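Local atomic coordinates of fumarylacetoacetate hydrolase (Burkholderia xenovorans, PDB entry 5TI1), a protein that probably hydrolyses fumarylacetoacetate to fumarate and acetoacetate, the last step of phenylalanine and tyrosine breakdown, with a magnesium ion bound. Residues D96-G101 and T367-L372; F231-G236 and Q355-H360. All coordinates share one frame; numbering follows the deposited sequence.

Contact 1 (D96-G101 and T367-L372); sequences DFIALG and TRVGDL
Val-369 brings its CG1 methyl up over one face of the peptide group that joins Ile-98 to Ala-99, 4.1 Å from Ala-99 N. At the edge of that peptide group, Ile-98 O is engaged elsewhere: Gly-101 N donates to it over 2.9 Å, and Trp-105 NE1 adds a second bond. Behind Val-369, on the far side from the helix, the Asp-371 carboxylate braces the type II turn from Arg-368 to Asp-371: Arg-368 N reaches its OD2 at 2.8 Å from above the plane, 60° out of it. That turn is closed by Asp-371 N to Arg-368 O at 3.0 Å, and it carries Val-369 at its outer corner.

The packing itself is apolar and small, with 133 Å² buried over both sides. Val-369 CG1 meets Ile-98 CG2 at 3.6 Å, the two branched side chains lying alongside one another and pointing opposite ways. With chi1 at 168°, Val-369 swings this methyl opposite its own backbone N, while CG2 lies on the Ala-99 side, 4.5 Å from Ala-99 CB.

Asp-371 OD2 also forms a salt bridge with Arg-189 of the second subunit, so the turn is held from the dimer side too. Ile-98 rests on Val-146 and on Phe-253 of strand 252-263, and Phe-97 meets the ring of Phe-44 in strand 44-49. Short helix 95-99, from the N-terminal part of the protein, is thus seated on the C-terminal part that carries the metal site, against the turn leading from helix 353-362 into strand 372-374.

Contact 2 (F231-G236 and Q355-H360); sequences FVIGAG and QQLAHH
Phe-231 and Gln-356 meet edge-on: Gln-356 OE1 lies near the plane of the phenyl ring, 3.5 Å from CE2, and the ring and amide planes are only 18° apart. The carbonyl oxygen therefore faces the slightly positive rim of C-H groups, a weakly favourable approach. Beside this pair, Ile-233 and Leu-357 meet end to end through their CD1 methyls, 3.9 Å apart. All four side chains are buried.

Several features set these groups in place. The Phe-231 CB bond points at the helix, and chi1 of 62° puts CG between the backbone N and carbonyl carbon. On the other end of the amide, Gln-356 NE2 donates to Ser-156 OG and makes a weak bond to Ser-375 O, which fixes how the amide is turned. Met-373 of strand 372-374 touches Phe-231, Ile-233 and Leu-357 alike. The backbones stay well apart, 9.5 Å between Ile-233 CA and Leu-357 CA, leaving side chains to bridge the gap.

Further along the helix, the His-360 ring meets Phe-277 of the second subunit. The Gln-356 side chain lies about 10 Å from the bound magnesium ion, whose ligands include Glu-226 and Glu-228 on strand 223-233. This is a helix packed across the C-terminal end of strand 223-233 and its neighbour 372-374 in a mixed beta-sheet, near, but not part of, the metal site of the FAH-family C-terminal region.

In the fold
Starting from the N terminus, the chain passes through helix 95-99, and residues 367-372 later come back to it; contact 1 thus closes a loop of some 265 residues. Within that loop, strand 223-233 and helix 353-362 come together in contact 2, the shorter closure nested inside the longer one. The two touch directly, their centres 11 Å apart: Gly-370 N probably bonds to Ile-233 O, and Ile-233 N to Asp-371 O, both at 3.0 Å. Contact 2 ties helix to strand inside the C-terminal part of the protein, contact 1 ties that part to the N-terminal one, and both also touch the second subunit.

Contact 1 (D96-G101 and T367-L372)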
loop_
_atom_site.group_PDB
_atom_site.type_symbol
_atom_site.label_atom_id
_atom_site.label_comp_id
_atom_site.label_asym_id
_atom_site.label_seq_id
_atom_site.Cartn_x
_atom_site.Cartn_y
_atom_site.Cartn_z
ATOM N N ASP B 96 1.893 -5.533 17.427
ATOM C CA ASP B 96 1.081 -5.984 18.559
ATOM C C ASP B 96 1.334 -5.143 19.808
ATOM O O ASP B 96 0.392 -4.806 20.535
ATOM C CB ASP B 96 1.364 -7.466 18.836
ATOM C CG ASP B 96 0.732 -8.393 17.806
ATOM O OD1 ASP B 96 -0.051 -7.914 16.970
ATOM O OD2 ASP B 96 1.019 -9.601 17.837
ATOM N N PHE B 97 2.600 -4.816 20.092
ATOM C CA PHE B 97 2.892 -3.972 21.248
ATOM C C PHE B 97 2.375 -2.550 21.051
ATOM O O PHE B 97 1.796 -1.961 21.974
ATOM C CB PHE B 97 4.397 -3.954 21.536
ATOM C CG PHE B 97 4.810 -2.834 22.448
ATOM C CD1 PHE B 97 4.471 -2.861 23.787
ATOM C CD2 PHE B 97 5.502 -1.736 21.956
ATOM C CE1 PHE B 97 4.835 -1.830 24.637
ATOM C CE2 PHE B 97 5.862 -0.696 22.798
ATOM C CZ PHE B 97 5.530 -0.743 24.138
ATOM N N ILE B 98 2.584 -1.975 19.861
ATOM C CA ILE B 98 2.054 -0.642 19.570
ATOM C C ILE B 98 0.540 -0.617 19.742
ATOM O O ILE B 98 -0.021 0.302 20.362
ATOM C CB ILE B 98 2.463 -0.194 18.154
ATOM C CG1 ILE B 98 3.967 0.053 18.074
ATOM C CG2 ILE B 98 1.740 1.073 17.778
ATOM C CD1 ILE B 98 4.495 0.164 16.625
ATOM N N ALA B 99 -0.144 -1.643 19.224
ATOM C CA ALA B 99 -1.601 -1.707 19.318
ATOM C C ALA B 99 -2.097 -1.604 20.755
ATOM O O ALA B 99 -3.253 -1.230 20.970
ATOM C CB ALA B 99 -2.112 -3.002 18.689
ATOM N N LEU B 100 -1.241 -1.899 21.740
ATOM C CA LEU B 100 -1.649 -1.814 23.137
ATOM C C LEU B 100 -2.003 -0.396 23.557
ATOM O O LEU B 100 -2.635 -0.214 24.601
ATOM C CB LEU B 100 -0.546 -2.358 24.043
ATOM C CG LEU B 100 -0.335 -3.865 24.003
ATOM C CD1 LEU B 100 0.717 -4.243 25.027
ATOM C CD2 LEU B 100 -1.662 -4.570 24.275
ATOM N N GLY B 101 -1.605 0.610 22.787
ATOM C CA GLY B 101 -2.030 1.971 23.033
ATOM C C GLY B 101 -1.023 2.760 23.852
ATOM O O GLY B 101 -0.116 2.222 24.493
ATOM N N THR B 367 -6.648 4.390 8.608
ATOM C CA THR B 367 -5.247 4.071 8.861
ATOM C C THR B 367 -5.181 2.944 9.879
ATOM O O THR B 367 -6.151 2.659 10.587
ATOM C CB THR B 367 -4.438 5.269 9.375
ATOM O OG1 THR B 367 -4.898 5.624 10.683
ATOM C CG2 THR B 367 -4.584 6.480 8.448
ATOM N N ARG B 368 -4.013 2.312 9.940
ATOM C CA ARG B 368 -3.792 1.114 10.730
ATOM C C ARG B 368 -2.460 1.225 11.457
ATOM O O ARG B 368 -1.522 1.867 10.973
ATOM C CB ARG B 368 -3.795 -0.141 9.838
ATOM C CG ARG B 368 -5.150 -0.418 9.199
ATOM C CD ARG B 368 -5.150 -1.678 8.349
ATOM N NE ARG B 368 -4.467 -1.437 7.084
ATOM C CZ ARG B 368 -4.348 -2.331 6.101
ATOM N NH1 ARG B 368 -4.862 -3.548 6.233
ATOM N NH2 ARG B 368 -3.698 -2.006 4.986
ATOM N N VAL B 369 -2.387 0.562 12.612
ATOM C CA VAL B 369 -1.154 0.478 13.386
ATOM C C VAL B 369 -0.034 -0.035 12.497
ATOM O O VAL B 369 -0.201 -1.029 11.783
ATOM C CB VAL B 369 -1.372 -0.440 14.604
ATOM C CG1 VAL B 369 -0.053 -0.795 15.261
ATOM C CG2 VAL B 369 -2.328 0.222 15.617
ATOM N N GLY B 370 1.120 0.644 12.533
ATOM C CA GLY B 370 2.257 0.262 11.714
ATOM C C GLY B 370 2.350 0.959 10.372
ATOM O O GLY B 370 3.376 0.815 9.691
ATOM N N ASP B 371 1.300 1.673 9.947
ATOM C CA ASP B 371 1.384 2.493 8.743
ATOM C C ASP B 371 2.573 3.457 8.839
ATOM O O ASP B 371 2.925 3.946 9.917
ATOM C CB ASP B 371 0.101 3.299 8.537
ATOM C CG ASP B 371 -1.034 2.492 7.908
ATOM O OD1 ASP B 371 -0.826 1.361 7.413
ATOM O OD2 ASP B 371 -2.169 3.011 7.906
ATOM N N LEU B 372 3.176 3.740 7.690
ATOM C CA LEU B 372 4.369 4.569 7.585
ATOM C C LEU B 372 4.042 5.785 6.734
ATOM O O LEU B 372 3.511 5.652 5.624
ATOM C CB LEU B 372 5.518 3.778 6.955
ATOM C CG LEU B 372 6.855 4.492 6.741
ATOM C CD1 LEU B 372 7.498 4.830 8.075
ATOM C CD2 LEU B 372 7.771 3.607 5.892
#

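Contact 2 (F231-G236 and Q355-H360)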
loop_
_atom_site.group_PDB
_atom_site.type_symbol
_atom_site.label_atom_id
_atom_site.label_comp_id
_atom_site.label_asym_id
_atom_site.label_seq_id
_atom_site.Cartn_x
_atom_site.Cartn_y
_atom_site.Cartn_z
ATOM N N PHE B 231 6.839 8.811 10.032
ATOM C CA PHE B 231 6.223 8.523 11.314
ATOM C C PHE B 231 5.320 7.304 11.197
ATOM O O PHE B 231 4.826 6.969 10.119
ATOM C CB PHE B 231 5.470 9.732 11.885
ATOM C CG PHE B 231 4.310 10.242 11.054
ATOM C CD1 PHE B 231 3.007 9.834 11.320
ATOM C CD2 PHE B 231 4.505 11.214 10.084
ATOM C CE1 PHE B 231 1.927 10.360 10.610
ATOM C CE2 PHE B 231 3.422 11.744 9.372
ATOM C CZ PHE B 231 2.134 11.315 9.641
ATOM N N VAL B 232 5.148 6.616 12.319
ATOM C CA VAL B 232 4.503 5.312 12.364
ATOM C C VAL B 232 3.210 5.450 13.163
ATOM O O VAL B 232 3.211 6.009 14.265
ATOM C CB VAL B 232 5.452 4.261 12.967
ATOM C CG1 VAL B 232 4.726 2.975 13.271
ATOM C CG2 VAL B 232 6.645 4.000 12.007
ATOM N N ILE B 233 2.105 4.953 12.592
ATOM C CA ILE B 233 0.791 5.070 13.217
ATOM C C ILE B 233 0.725 4.163 14.435
ATOM O O ILE B 233 1.035 2.968 14.354
ATOM C CB ILE B 233 -0.327 4.722 12.214
ATOM C CG1 ILE B 233 -0.414 5.783 11.120
ATOM C CG2 ILE B 233 -1.689 4.646 12.928
ATOM C CD1 ILE B 233 -0.693 7.196 11.664
ATOM N N GLY B 234 0.298 4.723 15.568
ATOM C CA GLY B 234 0.138 3.950 16.783
ATOM C C GLY B 234 -1.309 3.622 17.099
ATOM O O GLY B 234 -1.600 2.662 17.821
ATOM N N ALA B 235 -2.226 4.426 16.573
ATOM C CA ALA B 235 -3.655 4.181 16.713
ATOM C C ALA B 235 -4.310 4.529 15.386
ATOM O O ALA B 235 -4.064 5.605 14.830
ATOM C CB ALA B 235 -4.260 5.009 17.864
ATOM N N GLY B 236 -5.131 3.619 14.874
ATOM C CA GLY B 236 -5.716 3.799 13.567
ATOM C C GLY B 236 -6.974 4.640 13.644
ATOM O O GLY B 236 -7.295 5.249 14.666
ATOM N N GLN B 355 -1.014 17.800 10.381
ATOM C CA GLN B 355 -1.744 18.247 9.205
ATOM C C GLN B 355 -1.763 17.166 8.134
ATOM O O GLN B 355 -2.786 16.959 7.470
ATOM C CB GLN B 355 -1.130 19.540 8.682
ATOM C CG GLN B 355 -1.343 20.710 9.635
ATOM C CD GLN B 355 -0.637 21.964 9.182
ATOM O OE1 GLN B 355 0.520 21.919 8.740
ATOM N NE2 GLN B 355 -1.323 23.099 9.291
ATOM N N GLN B 356 -0.643 16.458 7.970
ATOM C CA GLN B 356 -0.571 15.402 6.970
ATOM C C GLN B 356 -1.580 14.302 7.267
ATOM O O GLN B 356 -2.297 13.848 6.372
ATOM C CB GLN B 356 0.852 14.842 6.908
ATOM C CG GLN B 356 1.865 15.811 6.309
ATOM C CD GLN B 356 3.303 15.365 6.527
ATOM O OE1 GLN B 356 3.604 14.659 7.488
ATOM N NE2 GLN B 356 4.195 15.779 5.633
ATOM N N LEU B 357 -1.644 13.855 8.523
ATOM C CA LEU B 357 -2.594 12.810 8.889
ATOM C C LEU B 357 -4.031 13.308 8.762
ATOM O O LEU B 357 -4.914 12.579 8.285
ATOM C CB LEU B 357 -2.317 12.332 10.310
ATOM C CG LEU B 357 -3.126 11.131 10.788
ATOM C CD1 LEU B 357 -2.866 9.913 9.878
ATOM C CD2 LEU B 357 -2.794 10.844 12.253
ATOM N N ALA B 358 -4.276 14.550 9.176
ATOM C CA ALA B 358 -5.605 15.138 9.043
ATOM C C ALA B 358 -6.048 15.140 7.588
ATOM O O ALA B 358 -7.162 14.707 7.261
ATOM C CB ALA B 358 -5.603 16.555 9.615
ATOM N N HIS B 359 -5.168 15.581 6.692
ATOM C CA HIS B 359 -5.507 15.548 5.276
ATOM C C HIS B 359 -5.635 14.115 4.766
ATOM O O HIS B 359 -6.555 13.812 3.997
ATOM C CB HIS B 359 -4.473 16.318 4.469
ATOM C CG HIS B 359 -4.781 16.368 3.009
ATOM N ND1 HIS B 359 -5.781 17.160 2.488
ATOM C CD2 HIS B 359 -4.249 15.694 1.963
ATOM C CE1 HIS B 359 -5.835 16.988 1.180
ATOM N NE2 HIS B 359 -4.918 16.103 0.836
ATOM N N HIS B 360 -4.733 13.221 5.193
ATOM C CA HIS B 360 -4.794 11.822 4.762
ATOM C C HIS B 360 -6.178 11.216 4.991
ATOM O O HIS B 360 -6.668 10.435 4.167
ATOM C CB HIS B 360 -3.738 10.994 5.501
ATOM C CG HIS B 360 -3.348 9.730 4.794
ATOM N ND1 HIS B 360 -4.223 9.010 4.007
ATOM C CD2 HIS B 360 -2.168 9.064 4.748
ATOM C CE1 HIS B 360 -3.600 7.953 3.513
ATOM N NE2 HIS B 360 -2.353 7.960 3.949
#